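Local coordinates for 70 kDa protein (Xanthomonas sp., PDB 4B2N) that cleaves rubber as a haem-containing dioxygenase, working processively along the polymer with two covalently bound c-type haems, at residues A358-G363 with L655-K660. Numbering follows the deposited sequence.
Sequences ALAEQG and LIEYIK
Around A360 and G363 on one side and L655 and Y658 on the other, the helical segments 358-363 and 655-660 cross almost perpendicularly, their axes 6.7 Å apart at closest approach with a crossing angle of -104°. The backbones are in contact: A360 CA and Y658 CA lie 3.9 Å apart. This close approach relies on G363, where a CB would point at the partner helix and collide with Y658 CB. Instead Y658 CB packs against bare backbone, 3.6 Å from G363 C and 3.4 Å from A360 O. Y658 CG, anti to the backbone N (chi1 176°), lies beside the same two carbonyl groups; the ring is set obliquely to them and its CD1 also reaches A360 O. A360 CB in turn rests on the E657 carbonyl. L359 and E657 cross at about a right angle, aliphatic part on aliphatic part, with L359 CG 3.7 Å from E657 CB and L359 CD2 against E657 CG. The E657 chain bends at chi2, and its carboxylate is held from two directions: OE1 forms a salt bridge with K660 NZ at 2.9 Å, the ammonium group approaching on the syn side, 30° out of the carboxylate plane, while OE2 accepts the backbone N-H of N356. No hydrogen bond joins the two segments; the contact is van der Waals packing. L655 CB points away, yet its CD2 lies 3.8 Å from G363 O. The pairing joins helix 357-369 to the C-terminal helix 649-660, consistent with the perpendicular packing of N- and C-terminal helices in a cytochrome c fold, here around the second heme. L655 and I659 touch heme c, and L655 lies near C390, which is covalently bound to that heme. Further along helix 357-369, I366 and Y367 meet L655, and helix 524-528 packs on L655, I656 and I659.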
# COMPACT_ATOMS: atom_id res chain seq x y z
N ALA A 358 -0.87 -7.05 33.02
CA ALA A 358 -2.06 -6.48 33.65
C ALA A 358 -2.50 -5.16 33.03
O ALA A 358 -3.70 -4.86 32.97
CB ALA A 358 -1.86 -6.33 35.16
N LEU A 359 -1.55 -4.32 32.60
CA LEU A 359 -1.90 -3.06 31.98
C LEU A 359 -2.57 -3.36 30.60
O LEU A 359 -3.60 -2.75 30.22
CB LEU A 359 -0.61 -2.19 31.88
CG LEU A 359 -0.72 -0.81 31.27
CD1 LEU A 359 -1.83 -0.03 31.99
CD2 LEU A 359 0.63 -0.06 31.16
N ALA A 360 -2.00 -4.33 29.88
CA ALA A 360 -2.52 -4.77 28.59
C ALA A 360 -3.96 -5.31 28.68
O ALA A 360 -4.81 -5.11 27.78
CB ALA A 360 -1.56 -5.79 27.98
N GLU A 361 -4.27 -5.93 29.83
CA GLU A 361 -5.62 -6.45 30.04
C GLU A 361 -6.59 -5.30 30.33
O GLU A 361 -7.74 -5.37 29.94
CB GLU A 361 -5.65 -7.53 31.12
CG GLU A 361 -4.91 -8.80 30.69
CD GLU A 361 -5.19 -10.00 31.57
OE1 GLU A 361 -6.08 -9.91 32.45
OE2 GLU A 361 -4.52 -11.04 31.39
N GLN A 362 -6.17 -4.28 31.07
CA GLN A 362 -7.01 -3.10 31.21
C GLN A 362 -7.26 -2.46 29.82
O GLN A 362 -8.38 -2.09 29.48
CB GLN A 362 -6.37 -2.10 32.17
CG GLN A 362 -6.37 -2.65 33.60
CD GLN A 362 -5.81 -1.72 34.63
OE1 GLN A 362 -6.15 -1.83 35.82
NE2 GLN A 362 -4.94 -0.80 34.22
N GLY A 363 -6.18 -2.38 29.03
CA GLY A 363 -6.31 -1.91 27.65
C GLY A 363 -7.24 -2.77 26.80
O GLY A 363 -7.96 -2.27 25.97
N LEU A 655 -4.32 1.29 26.60
CA LEU A 655 -4.60 0.91 25.21
C LEU A 655 -3.29 0.69 24.47
O LEU A 655 -3.20 -0.25 23.68
CB LEU A 655 -5.38 2.02 24.53
CG LEU A 655 -6.91 2.08 24.72
CD1 LEU A 655 -7.34 3.45 24.20
CD2 LEU A 655 -7.64 0.95 23.98
N ILE A 656 -2.27 1.51 24.74
CA ILE A 656 -0.96 1.25 24.10
C ILE A 656 -0.34 -0.08 24.49
O ILE A 656 0.17 -0.84 23.64
CB ILE A 656 0.02 2.42 24.29
CG1 ILE A 656 -0.37 3.56 23.35
CG2 ILE A 656 1.46 2.01 24.03
CD1 ILE A 656 0.09 4.91 23.93
N GLU A 657 -0.37 -0.38 25.79
CA GLU A 657 0.11 -1.65 26.25
C GLU A 657 -0.65 -2.79 25.59
O GLU A 657 -0.06 -3.81 25.21
CB GLU A 657 -0.08 -1.73 27.76
CG GLU A 657 0.94 -2.68 28.32
CD GLU A 657 2.37 -2.15 28.27
OE1 GLU A 657 2.59 -0.97 27.90
OE2 GLU A 657 3.28 -2.95 28.53
N TYR A 658 -1.98 -2.64 25.47
CA TYR A 658 -2.74 -3.68 24.80
C TYR A 658 -2.31 -3.86 23.32
O TYR A 658 -2.17 -5.00 22.82
CB TYR A 658 -4.23 -3.35 24.90
CG TYR A 658 -5.08 -4.34 24.14
CD1 TYR A 658 -4.97 -5.72 24.40
CD2 TYR A 658 -6.00 -3.92 23.18
CE1 TYR A 658 -5.74 -6.63 23.72
CE2 TYR A 658 -6.78 -4.84 22.47
CZ TYR A 658 -6.64 -6.19 22.77
OH TYR A 658 -7.38 -7.11 22.16
N ILE A 659 -2.04 -2.77 22.64
CA ILE A 659 -1.68 -2.87 21.21
C ILE A 659 -0.33 -3.60 21.02
O ILE A 659 -0.08 -4.25 19.96
CB ILE A 659 -1.73 -1.50 20.52
CG1 ILE A 659 -3.19 -1.02 20.43
CG2 ILE A 659 -1.07 -1.57 19.10
CD1 ILE A 659 -3.35 0.47 20.29
N LYS A 660 0.56 -3.43 22.01
CA LYS A 660 1.80 -4.21 22.05
C LYS A 660 1.55 -5.73 21.95
O LYS A 660 2.39 -6.42 21.43
CB LYS A 660 2.61 -3.89 23.33
CG LYS A 660 3.10 -2.46 23.41
CD LYS A 660 3.92 -2.26 24.69
CE LYS A 660 4.39 -0.83 24.93
NZ LYS A 660 4.99 -0.66 26.30